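Local atomic coordinates of putative immunoglobulin-blocking virulence protein (Mycoplasma mycoides subsp. capri, PDB entry 7ADK), a protein that probably binds host immunoglobulin and interferes with its recognition of antigen, in company with a partner lipoprotein. Residues 162-167 with 524-529; 343-348 with 357-362; 452-457 with 477-482; 531-536 with 548-553; 603-608 with 632-637. All coordinates share one frame; numbering follows the deposited sequence.

Contact 1: 162-167 with 524-529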
# COMPACT_ATOMS: atom_id res chain seq x y z
N ASN A 162 -4.41 19.48 35.16
CA ASN A 162 -4.55 20.51 34.12
C ASN A 162 -3.93 21.84 34.60
O ASN A 162 -4.21 22.27 35.72
CB ASN A 162 -6.02 20.63 33.71
CG ASN A 162 -6.18 21.17 32.29
OD1 ASN A 162 -5.62 20.65 31.34
ND2 ASN A 162 -6.88 22.24 32.07
N PRO A 163 -3.12 22.53 33.78
CA PRO A 163 -2.18 23.56 34.24
C PRO A 163 -2.79 24.88 34.71
O PRO A 163 -2.10 25.68 35.34
CB PRO A 163 -1.25 23.80 33.04
CG PRO A 163 -2.11 23.41 31.84
CD PRO A 163 -2.86 22.22 32.38
N THR A 164 -4.05 25.16 34.39
CA THR A 164 -4.66 26.50 34.53
C THR A 164 -6.07 26.50 35.13
O THR A 164 -6.48 27.48 35.73
CB THR A 164 -4.72 27.17 33.16
OG1 THR A 164 -5.43 26.34 32.30
CG2 THR A 164 -3.35 27.44 32.56
N LYS A 165 -6.82 25.41 34.95
CA LYS A 165 -8.25 25.27 35.28
C LYS A 165 -8.64 23.79 35.25
O LYS A 165 -8.33 23.13 34.27
CB LYS A 165 -9.03 26.08 34.21
CG LYS A 165 -10.55 25.89 34.19
CD LYS A 165 -11.16 26.88 33.19
CE LYS A 165 -12.65 26.61 32.97
NZ LYS A 165 -13.25 27.64 32.09
N PRO A 166 -9.30 23.23 36.27
CA PRO A 166 -9.75 21.84 36.24
C PRO A 166 -10.92 21.66 35.26
O PRO A 166 -11.99 22.25 35.41
CB PRO A 166 -10.14 21.51 37.69
CG PRO A 166 -10.53 22.86 38.27
CD PRO A 166 -9.63 23.85 37.54
N TYR A 167 -10.73 20.81 34.26
CA TYR A 167 -11.78 20.47 33.30
C TYR A 167 -12.91 19.66 33.97
O TYR A 167 -12.65 18.88 34.88
CB TYR A 167 -11.14 19.70 32.14
CG TYR A 167 -12.03 19.44 30.95
CD1 TYR A 167 -12.86 18.30 30.89
CD2 TYR A 167 -12.00 20.33 29.86
CE1 TYR A 167 -13.67 18.07 29.77
CE2 TYR A 167 -12.81 20.10 28.74
CZ TYR A 167 -13.65 18.97 28.69
OH TYR A 167 -14.42 18.75 27.60
N ASN A 524 1.81 21.86 29.91
CA ASN A 524 1.28 23.22 30.09
C ASN A 524 0.49 23.71 28.85
O ASN A 524 0.45 24.90 28.51
CB ASN A 524 2.35 24.16 30.65
CG ASN A 524 3.71 23.86 30.09
OD1 ASN A 524 3.95 24.00 28.91
ND2 ASN A 524 4.60 23.36 30.90
N THR A 525 -0.20 22.77 28.20
CA THR A 525 -1.31 23.04 27.27
C THR A 525 -2.63 22.89 28.00
O THR A 525 -2.89 21.84 28.56
CB THR A 525 -1.26 22.07 26.08
OG1 THR A 525 -0.11 22.34 25.31
CG2 THR A 525 -2.45 22.20 25.15
N THR A 526 -3.47 23.93 27.98
CA THR A 526 -4.73 23.95 28.75
C THR A 526 -5.85 23.10 28.13
O THR A 526 -6.64 22.52 28.87
CB THR A 526 -5.20 25.40 28.91
OG1 THR A 526 -4.33 26.10 29.75
CG2 THR A 526 -6.60 25.59 29.49
N TRP A 527 -5.93 23.02 26.79
CA TRP A 527 -6.96 22.26 26.07
C TRP A 527 -6.47 21.85 24.68
O TRP A 527 -6.07 22.70 23.88
CB TRP A 527 -8.26 23.10 26.00
CG TRP A 527 -9.48 22.44 25.42
CD1 TRP A 527 -10.33 21.63 26.09
CD2 TRP A 527 -10.06 22.58 24.09
NE1 TRP A 527 -11.38 21.26 25.27
CE2 TRP A 527 -11.26 21.82 24.03
CE3 TRP A 527 -9.71 23.29 22.92
CZ2 TRP A 527 -12.07 21.77 22.89
CZ3 TRP A 527 -10.52 23.25 21.78
CH2 TRP A 527 -11.70 22.50 21.76
N ILE A 528 -6.45 20.55 24.38
CA ILE A 528 -6.10 20.02 23.06
C ILE A 528 -7.41 19.80 22.30
O ILE A 528 -8.34 19.21 22.84
CB ILE A 528 -5.26 18.72 23.12
CG1 ILE A 528 -4.07 18.77 24.08
CG2 ILE A 528 -4.73 18.37 21.72
CD1 ILE A 528 -4.37 18.36 25.51
N ASN A 529 -7.51 20.30 21.07
CA ASN A 529 -8.73 20.28 20.30
C ASN A 529 -9.12 18.85 19.90
O ASN A 529 -8.38 18.13 19.21
CB ASN A 529 -8.61 21.19 19.08
CG ASN A 529 -9.91 21.37 18.33
OD1 ASN A 529 -10.99 21.13 18.84
ND2 ASN A 529 -9.84 21.80 17.11
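The rings of Y167 and W527 meet through a small area: Y167 CE2 lies at the edge of the indole, near its plane, 3.9 Å from W527 NE1. One face of the indole carries N529 CA, and Y351 stacks on W527. R346 makes a cation-pi contact with Y167. The polar ends of both rings, Y167 OH and W527 NE1, are hydrogen-bonded to the same carboxylate oxygen, OD2 of D347.

Nearer the start of the segment, the amide of N162 does the bridging. Its ND2 donates to T526 O at 3.2 Å, arriving in the carbonyl plane on a lone pair, and to K165 O at 2.8 Å, almost straight (167°). Both acceptors lie close to the amide plane, so the pair of bonds fixes the rotation of the group. Chi1 (-155°) puts CG anti to the backbone N, and chi2 (54°) sets the turn of the amide. Next to it T164 and T526 cross at about a right angle, OG1 to OG1 2.8 Å, hydrogen-bonded. P163 CG rests 3.8 Å from N524 CA. This is loop-to-loop packing, cross-linked by the N162 amide and the T164-T526 hydroxyl pair, that joins the chain after helix 153-157 to the loop after strand 516-517.

Contact 2: 343-348 with 357-362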
# COMPACT_ATOMS: atom_id res chain seq x y z
N ARG A 343 -21.50 19.70 26.72
CA ARG A 343 -20.03 19.71 26.75
C ARG A 343 -19.45 20.39 25.52
O ARG A 343 -18.66 21.32 25.68
CB ARG A 343 -19.50 18.28 26.90
CG ARG A 343 -17.98 18.20 27.16
CD ARG A 343 -17.28 17.11 26.35
NE ARG A 343 -17.89 15.80 26.57
CZ ARG A 343 -18.19 14.89 25.67
NH1 ARG A 343 -17.79 14.96 24.44
NH2 ARG A 343 -18.91 13.87 25.99
N LEU A 344 -19.83 20.01 24.29
CA LEU A 344 -19.32 20.66 23.08
C LEU A 344 -19.67 22.16 22.99
O LEU A 344 -18.85 22.95 22.54
CB LEU A 344 -19.80 19.92 21.83
CG LEU A 344 -18.90 18.76 21.38
CD1 LEU A 344 -19.17 17.48 22.14
CD2 LEU A 344 -19.09 18.48 19.90
N ARG A 345 -20.85 22.58 23.47
CA ARG A 345 -21.23 24.00 23.57
C ARG A 345 -20.32 24.74 24.52
O ARG A 345 -19.77 25.78 24.17
CB ARG A 345 -22.70 24.13 23.99
CG ARG A 345 -23.24 25.53 23.64
CD ARG A 345 -24.67 25.77 24.15
NE ARG A 345 -25.60 24.70 23.74
CZ ARG A 345 -26.10 23.75 24.51
NH1 ARG A 345 -25.98 23.73 25.79
NH2 ARG A 345 -26.78 22.78 23.99
N ARG A 346 -20.13 24.22 25.74
CA ARG A 346 -19.24 24.79 26.74
C ARG A 346 -17.82 24.89 26.21
O ARG A 346 -17.23 25.96 26.30
CB ARG A 346 -19.38 23.98 28.03
CG ARG A 346 -18.70 24.59 29.27
CD ARG A 346 -17.17 24.47 29.32
NE ARG A 346 -16.73 23.10 29.06
CZ ARG A 346 -16.80 22.08 29.87
NH1 ARG A 346 -17.14 22.15 31.12
NH2 ARG A 346 -16.50 20.92 29.41
N ASP A 347 -17.30 23.86 25.55
CA ASP A 347 -15.95 23.89 24.98
C ASP A 347 -15.78 24.88 23.81
O ASP A 347 -14.85 25.69 23.82
CB ASP A 347 -15.46 22.47 24.61
CG ASP A 347 -15.15 21.52 25.78
OD1 ASP A 347 -15.67 21.71 26.90
OD2 ASP A 347 -14.33 20.58 25.61
N ASN A 348 -16.68 24.91 22.82
CA ASN A 348 -16.61 25.86 21.71
C ASN A 348 -16.80 27.33 22.13
O ASN A 348 -16.26 28.23 21.48
CB ASN A 348 -17.62 25.47 20.63
CG ASN A 348 -17.25 24.23 19.85
OD1 ASN A 348 -16.14 24.04 19.39
ND2 ASN A 348 -18.18 23.34 19.65
N ASP A 357 -20.83 30.41 19.67
CA ASP A 357 -21.91 30.07 20.61
C ASP A 357 -22.60 28.72 20.35
O ASP A 357 -23.33 28.22 21.19
CB ASP A 357 -22.93 31.21 20.59
CG ASP A 357 -23.83 31.28 21.82
OD1 ASP A 357 -24.93 31.87 21.73
OD2 ASP A 357 -23.45 30.78 22.90
N GLU A 358 -22.41 28.15 19.16
CA GLU A 358 -22.93 26.84 18.75
C GLU A 358 -22.17 25.67 19.41
O GLU A 358 -21.12 25.85 20.01
CB GLU A 358 -22.84 26.69 17.22
CG GLU A 358 -23.62 27.75 16.43
CD GLU A 358 -22.85 28.19 15.18
OE1 GLU A 358 -22.56 27.36 14.30
OE2 GLU A 358 -22.52 29.38 15.09
N TYR A 359 -22.71 24.46 19.29
CA TYR A 359 -22.03 23.22 19.68
C TYR A 359 -21.39 22.44 18.51
O TYR A 359 -20.65 21.50 18.77
CB TYR A 359 -22.97 22.33 20.50
CG TYR A 359 -24.12 21.68 19.76
CD1 TYR A 359 -23.91 20.52 19.00
CD2 TYR A 359 -25.42 22.20 19.89
CE1 TYR A 359 -24.99 19.88 18.36
CE2 TYR A 359 -26.50 21.56 19.26
CZ TYR A 359 -26.29 20.40 18.49
OH TYR A 359 -27.35 19.81 17.92
N TYR A 360 -21.65 22.80 17.26
CA TYR A 360 -21.17 22.04 16.10
C TYR A 360 -19.64 22.05 15.96
O TYR A 360 -18.98 23.05 16.25
CB TYR A 360 -21.82 22.58 14.83
CG TYR A 360 -23.31 22.77 14.95
CD1 TYR A 360 -24.15 21.68 15.24
CD2 TYR A 360 -23.86 24.07 14.84
CE1 TYR A 360 -25.52 21.89 15.44
CE2 TYR A 360 -25.23 24.27 15.05
CZ TYR A 360 -26.07 23.18 15.35
OH TYR A 360 -27.39 23.37 15.55
N SER A 361 -19.07 20.96 15.48
CA SER A 361 -17.69 20.90 15.01
C SER A 361 -17.51 21.68 13.71
O SER A 361 -18.45 21.83 12.92
CB SER A 361 -17.26 19.45 14.82
OG SER A 361 -18.04 18.81 13.86
N ARG A 362 -16.31 22.19 13.44
CA ARG A 362 -16.03 22.90 12.18
C ARG A 362 -15.87 21.94 11.01
O ARG A 362 -15.32 20.85 11.15
CB ARG A 362 -14.79 23.78 12.34
CG ARG A 362 -14.93 24.81 13.46
CD ARG A 362 -13.81 25.83 13.42
NE ARG A 362 -12.49 25.20 13.41
CZ ARG A 362 -11.43 25.60 12.75
NH1 ARG A 362 -10.32 24.98 12.88
NH2 ARG A 362 -11.43 26.59 11.92
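R345 and Y359 bring helix 339-351 and the irregular chain after it closest together, CA to CA 4.0 Å, with no hydrogen bond between the two segments. Contact is mostly side chain against backbone. L344 sets CB 3.5 Å from Y359 O, with CD2 also near that oxygen. R345 lays CB against Y359 CB (3.9 Å) and CG against D357 O (3.6 Å). N348 CB reaches E358 O at 3.6 Å; its ND2 is near Y359 O too, but at a poor angle for a bond, and its OD1 accepts from R352. While Y359 CB stays against R345, the ring is led away from 343-348, and Y360 CE1 covers one of its faces, 3.4 Å above the plane and toward the rim.

L344, R345 and N348 thus form the flank of the helix on which the chain folds back. Y359 also touches T341, nearer the start of the helix, and beyond R362, which forms a salt bridge with D532, the chain enters helix 364-369.

Contact 3: 452-457 with 477-482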
# COMPACT_ATOMS: atom_id res chain seq x y z
N LYS A 452 1.75 24.24 8.36
CA LYS A 452 1.03 23.38 7.41
C LYS A 452 1.96 22.45 6.65
O LYS A 452 3.04 22.86 6.27
CB LYS A 452 0.20 24.21 6.42
CG LYS A 452 -0.96 24.96 7.06
CD LYS A 452 -1.65 25.91 6.10
CE LYS A 452 -2.39 25.27 4.95
NZ LYS A 452 -3.62 24.63 5.30
N ASN A 453 1.51 21.22 6.41
CA ASN A 453 2.21 20.19 5.65
C ASN A 453 3.51 19.71 6.32
O ASN A 453 4.51 19.46 5.64
CB ASN A 453 2.39 20.61 4.19
CG ASN A 453 1.10 20.95 3.48
OD1 ASN A 453 0.15 20.19 3.48
ND2 ASN A 453 1.03 22.09 2.85
N MET A 454 3.53 19.56 7.64
CA MET A 454 4.71 19.11 8.36
C MET A 454 5.04 17.67 7.95
O MET A 454 4.22 16.78 8.12
CB MET A 454 4.49 19.15 9.87
CG MET A 454 4.17 20.53 10.40
SD MET A 454 3.66 20.51 12.12
CE MET A 454 5.25 20.40 12.97
N GLY A 455 6.23 17.43 7.40
CA GLY A 455 6.65 16.10 6.95
C GLY A 455 6.12 15.66 5.59
O GLY A 455 6.34 14.52 5.20
N GLU A 456 5.43 16.51 4.83
CA GLU A 456 4.82 16.12 3.56
C GLU A 456 5.86 15.81 2.45
O GLU A 456 5.75 14.81 1.75
CB GLU A 456 3.83 17.21 3.13
CG GLU A 456 2.97 16.83 1.92
CD GLU A 456 3.49 17.40 0.59
OE1 GLU A 456 3.50 18.64 0.44
OE2 GLU A 456 3.86 16.61 -0.30
N LYS A 457 6.88 16.67 2.31
CA LYS A 457 7.98 16.52 1.34
C LYS A 457 9.05 15.53 1.80
O LYS A 457 9.49 14.68 1.04
CB LYS A 457 8.56 17.91 1.06
CG LYS A 457 9.76 17.93 0.12
CD LYS A 457 10.19 19.35 -0.25
CE LYS A 457 9.31 19.92 -1.36
NZ LYS A 457 9.49 21.38 -1.49
N LEU A 477 -1.86 27.25 18.64
CA LEU A 477 -0.95 26.56 17.73
C LEU A 477 -1.74 25.51 16.94
O LEU A 477 -2.24 24.57 17.55
CB LEU A 477 0.20 25.96 18.55
CG LEU A 477 1.29 25.28 17.71
CD1 LEU A 477 2.06 26.27 16.86
CD2 LEU A 477 2.27 24.58 18.63
N GLU A 478 -1.83 25.64 15.62
CA GLU A 478 -2.36 24.60 14.74
C GLU A 478 -1.20 23.93 14.00
O GLU A 478 -0.46 24.59 13.27
CB GLU A 478 -3.39 25.15 13.73
CG GLU A 478 -4.67 25.73 14.35
CD GLU A 478 -5.68 26.31 13.34
OE1 GLU A 478 -5.49 26.19 12.12
OE2 GLU A 478 -6.70 26.90 13.76
N LEU A 479 -1.03 22.63 14.19
CA LEU A 479 -0.03 21.82 13.50
C LEU A 479 -0.75 20.85 12.57
O LEU A 479 -1.54 20.04 13.04
CB LEU A 479 0.83 21.05 14.52
CG LEU A 479 1.55 21.89 15.58
CD1 LEU A 479 2.33 20.98 16.53
CD2 LEU A 479 2.52 22.89 14.98
N PHE A 480 -0.49 20.93 11.26
CA PHE A 480 -1.04 20.01 10.27
C PHE A 480 0.02 19.01 9.82
O PHE A 480 0.84 19.30 8.95
CB PHE A 480 -1.63 20.77 9.08
CG PHE A 480 -2.73 21.75 9.42
CD1 PHE A 480 -2.42 23.02 9.93
CD2 PHE A 480 -4.06 21.37 9.24
CE1 PHE A 480 -3.46 23.90 10.30
CE2 PHE A 480 -5.09 22.24 9.61
CZ PHE A 480 -4.79 23.49 10.15
N PHE A 481 0.03 17.83 10.44
CA PHE A 481 0.97 16.76 10.16
C PHE A 481 0.57 15.95 8.93
O PHE A 481 -0.61 15.68 8.69
CB PHE A 481 1.08 15.85 11.37
CG PHE A 481 1.75 16.48 12.57
CD1 PHE A 481 3.15 16.57 12.63
CD2 PHE A 481 0.98 16.93 13.65
CE1 PHE A 481 3.78 17.09 13.77
CE2 PHE A 481 1.61 17.46 14.79
CZ PHE A 481 3.01 17.52 14.86
N SER A 482 1.54 15.51 8.15
CA SER A 482 1.31 14.59 7.04
C SER A 482 1.26 13.14 7.53
O SER A 482 2.11 12.71 8.31
CB SER A 482 2.41 14.84 6.01
OG SER A 482 2.10 14.23 4.79
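M454 and F481 pair in parallel register, and two backbone bonds hold them there: M454 N donates to F480 O at 3.0 Å, and S482 N returns the bond to M454 O, also at 3.0 Å. On the same side of the sheet the sulfur of M454 sits over one face of the F481 ring, 4.0 Å from its centroid and 21° off the normal, displaced toward the rim, a Met-aromatic contact. The bend at chi3 (81°) brings CE to F481 CE1, and SD also lies 3.7 Å from L479 CB.

F480 receives K452 instead. The two side chains run side by side and point the same way, CG of K452 near F480 CD1, and bends at chi3 and chi4 bring NZ over the ring face, 4.9 Å from the centroid and 2° off the normal: a cation-pi interaction. These strands are the outer members of the beta-alpha-beta unit 448-454, 464-467, 473-481, hence their parallel pairing. The chain turns a corner at N453, and a type II beta turn runs from N453 to E456 with M454 and G455 in the middle, G455 at positive phi; S482 OG lies 3.5 Å from E456 CA.

In the second shell, Y505 meets the F480 ring, W515 touches F481, F463 touches M454, and D422 takes the amide of N453. E456 OE2 is hydrogen-bonded to S484 of the lipoprotein chain, and S482 packs on K478 of that chain.

Contact 4: 531-536 with 548-553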
# COMPACT_ATOMS: atom_id res chain seq x y z
N ILE A 531 -12.82 18.34 19.42
CA ILE A 531 -13.89 18.68 18.48
C ILE A 531 -13.24 18.76 17.08
O ILE A 531 -12.07 18.41 16.95
CB ILE A 531 -14.56 19.98 19.00
CG1 ILE A 531 -15.17 19.72 20.39
CG2 ILE A 531 -15.64 20.56 18.09
CD1 ILE A 531 -15.58 20.96 21.17
N ASP A 532 -13.92 19.16 16.02
CA ASP A 532 -13.35 19.18 14.67
C ASP A 532 -12.93 17.78 14.19
O ASP A 532 -11.93 17.58 13.49
CB ASP A 532 -12.26 20.27 14.51
CG ASP A 532 -12.67 21.71 14.80
OD1 ASP A 532 -13.83 22.00 15.17
OD2 ASP A 532 -11.78 22.59 14.71
N TYR A 533 -13.70 16.77 14.59
CA TYR A 533 -13.59 15.37 14.21
C TYR A 533 -14.47 15.07 12.99
O TYR A 533 -15.70 15.07 13.08
CB TYR A 533 -13.99 14.52 15.41
CG TYR A 533 -14.11 13.04 15.15
CD1 TYR A 533 -12.97 12.23 15.18
CD2 TYR A 533 -15.38 12.48 14.93
CE1 TYR A 533 -13.11 10.83 15.06
CE2 TYR A 533 -15.51 11.09 14.82
CZ TYR A 533 -14.38 10.26 14.91
OH TYR A 533 -14.51 8.91 14.84
N ASN A 534 -13.84 14.83 11.84
CA ASN A 534 -14.48 14.83 10.53
C ASN A 534 -14.22 13.52 9.75
O ASN A 534 -13.91 13.56 8.56
CB ASN A 534 -14.09 16.11 9.78
CG ASN A 534 -14.70 17.38 10.33
OD1 ASN A 534 -15.74 17.41 10.94
ND2 ASN A 534 -14.10 18.49 10.09
N VAL A 535 -14.34 12.36 10.40
CA VAL A 535 -14.16 11.05 9.76
C VAL A 535 -15.51 10.35 9.54
O VAL A 535 -16.30 10.16 10.46
CB VAL A 535 -13.13 10.16 10.49
CG1 VAL A 535 -11.85 10.93 10.82
CG2 VAL A 535 -13.62 9.53 11.77
N SER A 536 -15.79 9.97 8.29
CA SER A 536 -16.95 9.15 7.93
C SER A 536 -16.71 8.35 6.64
O SER A 536 -15.98 8.78 5.75
CB SER A 536 -18.23 9.97 7.80
OG SER A 536 -18.33 10.67 6.59
N ARG A 548 -9.08 16.36 13.40
CA ARG A 548 -8.20 16.07 14.54
C ARG A 548 -7.75 14.61 14.55
O ARG A 548 -8.53 13.72 14.21
CB ARG A 548 -8.83 16.55 15.86
CG ARG A 548 -10.07 15.81 16.37
CD ARG A 548 -9.82 14.49 17.09
NE ARG A 548 -10.99 14.10 17.87
CZ ARG A 548 -11.23 12.94 18.44
NH1 ARG A 548 -10.39 11.97 18.42
NH2 ARG A 548 -12.36 12.74 19.03
N ILE A 549 -6.51 14.36 14.96
CA ILE A 549 -5.96 13.00 15.04
C ILE A 549 -6.59 12.23 16.21
O ILE A 549 -6.79 12.77 17.29
CB ILE A 549 -4.42 13.01 15.13
CG1 ILE A 549 -3.75 13.63 13.90
CG2 ILE A 549 -3.83 11.62 15.30
CD1 ILE A 549 -2.43 14.30 14.22
N THR A 550 -6.87 10.94 16.01
CA THR A 550 -7.15 9.99 17.10
C THR A 550 -5.85 9.32 17.51
O THR A 550 -5.15 8.73 16.68
CB THR A 550 -8.16 8.92 16.67
OG1 THR A 550 -9.40 9.51 16.45
CG2 THR A 550 -8.39 7.86 17.74
N PHE A 551 -5.52 9.39 18.80
CA PHE A 551 -4.34 8.76 19.35
C PHE A 551 -4.72 7.63 20.30
O PHE A 551 -5.32 7.86 21.34
CB PHE A 551 -3.52 9.82 20.10
CG PHE A 551 -3.00 10.95 19.24
CD1 PHE A 551 -1.80 10.80 18.55
CD2 PHE A 551 -3.70 12.16 19.18
CE1 PHE A 551 -1.28 11.86 17.81
CE2 PHE A 551 -3.18 13.22 18.44
CZ PHE A 551 -1.97 13.08 17.76
N ASN A 552 -4.30 6.41 19.99
CA ASN A 552 -4.36 5.29 20.91
C ASN A 552 -2.98 4.88 21.46
O ASN A 552 -2.89 3.91 22.20
CB ASN A 552 -5.15 4.14 20.25
CG ASN A 552 -6.12 3.47 21.20
OD1 ASN A 552 -5.75 2.92 22.23
ND2 ASN A 552 -7.39 3.49 20.93
N THR A 553 -1.91 5.61 21.14
CA THR A 553 -0.52 5.34 21.55
C THR A 553 0.03 6.45 22.43
O THR A 553 -0.12 7.62 22.11
CB THR A 553 0.42 5.15 20.34
OG1 THR A 553 0.02 4.05 19.59
CG2 THR A 553 1.87 4.88 20.70
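Y533 and R548 cross at a slant, ring and guanidinium planes 39° apart. The guanidinium meets the ring at one corner, CD1, which stands 3.7 Å above the guanidinium plane, over its centre, and 3.8 Å from R548 CZ. T550 comes to the edge of the same ring, its OG1 near the ring plane and 4.2 Å from Y533 CE1.

The arginine gets there by a folded route. Its CG stands between the backbone N and the carbonyl carbon (chi1 69°), 3.3 Å from I531 O, and a second bend at chi2 turns the chain further. Beside this, R548 N donates to D532 O at 3.1 Å, the hydrogen bond that links the two segments.

The head of R548 is directed by NE, which bonds to T530 O just ahead of 531-536. The carboxylate of D532 turns to other partners, R352 and Y505 among them. R548 is thus gripped at two levels: its backbone N by D532 O, its charged head by T530 O at NE, with Y533 CD1 on the guanidinium face. The T530 carbonyl and the tyrosine ring probably suit the cation.

Contact 5: 603-608 with 632-637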
# COMPACT_ATOMS: atom_id res chain seq x y z
N ASN A 603 -13.80 4.78 31.88
CA ASN A 603 -13.53 5.58 30.70
C ASN A 603 -12.43 4.96 29.83
O ASN A 603 -11.60 4.21 30.32
CB ASN A 603 -13.17 6.99 31.17
CG ASN A 603 -14.36 7.67 31.78
OD1 ASN A 603 -15.09 8.35 31.11
ND2 ASN A 603 -14.67 7.43 33.03
N SER A 604 -12.41 5.31 28.54
CA SER A 604 -11.34 4.92 27.63
C SER A 604 -10.02 5.65 27.90
O SER A 604 -10.00 6.69 28.55
CB SER A 604 -11.82 5.10 26.20
OG SER A 604 -10.82 4.77 25.27
N TYR A 605 -8.92 5.09 27.43
CA TYR A 605 -7.54 5.57 27.56
C TYR A 605 -6.73 5.02 26.39
O TYR A 605 -7.10 3.97 25.87
CB TYR A 605 -6.97 5.10 28.91
CG TYR A 605 -7.15 3.63 29.26
CD1 TYR A 605 -8.37 3.18 29.77
CD2 TYR A 605 -6.12 2.69 29.03
CE1 TYR A 605 -8.59 1.82 30.02
CE2 TYR A 605 -6.32 1.34 29.32
CZ TYR A 605 -7.56 0.89 29.81
OH TYR A 605 -7.75 -0.41 30.12
N PRO A 606 -5.61 5.63 25.97
CA PRO A 606 -4.74 5.07 24.94
C PRO A 606 -4.07 3.77 25.41
O PRO A 606 -3.22 3.76 26.30
CB PRO A 606 -3.76 6.17 24.56
CG PRO A 606 -3.78 7.11 25.73
CD PRO A 606 -5.16 6.94 26.35
N THR A 607 -4.49 2.66 24.81
CA THR A 607 -4.12 1.28 25.16
C THR A 607 -2.79 0.81 24.56
O THR A 607 -2.39 -0.32 24.83
CB THR A 607 -5.24 0.29 24.78
OG1 THR A 607 -5.45 0.26 23.38
CG2 THR A 607 -6.56 0.60 25.45
N GLY A 608 -2.08 1.63 23.79
CA GLY A 608 -0.74 1.34 23.29
C GLY A 608 0.38 2.05 24.04
O GLY A 608 0.26 3.22 24.38
N SER A 632 -11.58 2.69 44.43
CA SER A 632 -12.46 3.58 43.66
C SER A 632 -12.36 3.48 42.13
O SER A 632 -13.18 4.08 41.45
CB SER A 632 -12.23 5.02 44.13
OG SER A 632 -10.87 5.40 44.03
N ASN A 633 -11.39 2.76 41.55
CA ASN A 633 -11.11 2.79 40.10
C ASN A 633 -10.60 1.45 39.55
O ASN A 633 -9.90 0.70 40.22
CB ASN A 633 -10.10 3.93 39.81
CG ASN A 633 -10.74 5.28 39.56
OD1 ASN A 633 -11.72 5.41 38.85
ND2 ASN A 633 -10.18 6.34 40.07
N GLU A 634 -10.89 1.16 38.27
CA GLU A 634 -10.25 0.10 37.49
C GLU A 634 -8.74 0.39 37.27
O GLU A 634 -8.40 1.54 36.98
CB GLU A 634 -10.98 -0.05 36.13
CG GLU A 634 -10.24 -0.90 35.09
CD GLU A 634 -10.96 -1.08 33.76
OE1 GLU A 634 -12.16 -1.42 33.75
OE2 GLU A 634 -10.32 -0.95 32.70
N PRO A 635 -7.85 -0.63 37.33
CA PRO A 635 -6.48 -0.55 36.83
C PRO A 635 -6.41 -0.69 35.29
O PRO A 635 -7.02 -1.57 34.71
CB PRO A 635 -5.75 -1.70 37.52
CG PRO A 635 -6.83 -2.76 37.69
CD PRO A 635 -8.09 -1.94 37.93
N ARG A 636 -5.62 0.14 34.61
CA ARG A 636 -5.47 0.10 33.15
C ARG A 636 -4.81 -1.19 32.66
O ARG A 636 -3.95 -1.73 33.34
CB ARG A 636 -4.68 1.32 32.65
CG ARG A 636 -5.17 2.69 33.13
CD ARG A 636 -6.68 2.83 33.06
NE ARG A 636 -7.16 4.18 33.38
CZ ARG A 636 -8.41 4.58 33.26
NH1 ARG A 636 -8.73 5.79 33.54
NH2 ARG A 636 -9.38 3.80 32.89
N LYS A 637 -5.15 -1.66 31.46
CA LYS A 637 -4.48 -2.78 30.78
C LYS A 637 -4.12 -2.38 29.36
O LYS A 637 -4.94 -1.81 28.65
CB LYS A 637 -5.38 -4.03 30.77
CG LYS A 637 -5.76 -4.63 32.13
CD LYS A 637 -4.55 -5.18 32.87
CE LYS A 637 -4.89 -5.83 34.21
NZ LYS A 637 -5.37 -7.22 34.09
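CB of Y605 points toward the 632-637 segment, and chi1 at 49° then sets CG between the backbone N and the carbonyl carbon; R636 folds at chi2 (-44°), carrying CD over the phenol ring. The two meet face-on at that carbon: R636 CD lies 3.6 Å from the ring centroid and 8° off the normal, a CH-pi contact over the middle of the face. R636 CB adds to it near Y605 CE2. The guanidinium runs on over the same face toward the CD1 corner, NH2 3.3 Å from Y605 CD1, the two planes inclined.

At the far end of the tyrosine the hydroxyl accepts a nearly straight bond from K637 N, 3.2 Å from Y605 OH. K637 O lies at the ring edge, in its plane, so the backbone of K637 borders the rim while R636 covers a face. E634 OE2 approaches the hydroxyl no closer than 3.7 Å.

NH1 of R636 is held by the carbonyls of Y577 and L600, and K637 NZ reaches L662 O. Tyrosine and arginine thus join the loops leading into strands 608-610 and 640-643, adjacent members of a five-strand parallel sheet laid down in chain order, as in leucine-rich-repeat-like solenoids.

From the N terminus, contact 1 opens at 162-167 and closes only at 524-529, a loop of several hundred residues. Contacts 2 and 3 both fall within it, one after the other: the first a short return of the chain onto helix 339-351, the second a parallel strand pairing in the mixed sheet. Contacts 4 and 5 follow in series, and no two contacts cross. Contacts 1, 2 and 4 adjoin one another; N534 ND2 of contact 4 donates to the backbone O of R362 of contact 2. In turn N552 of contact 4 bonds to T607 and G608 of contact 5, leading into the parallel sheet. Contact 3 is remote from contact 5, centres about 30 Å apart.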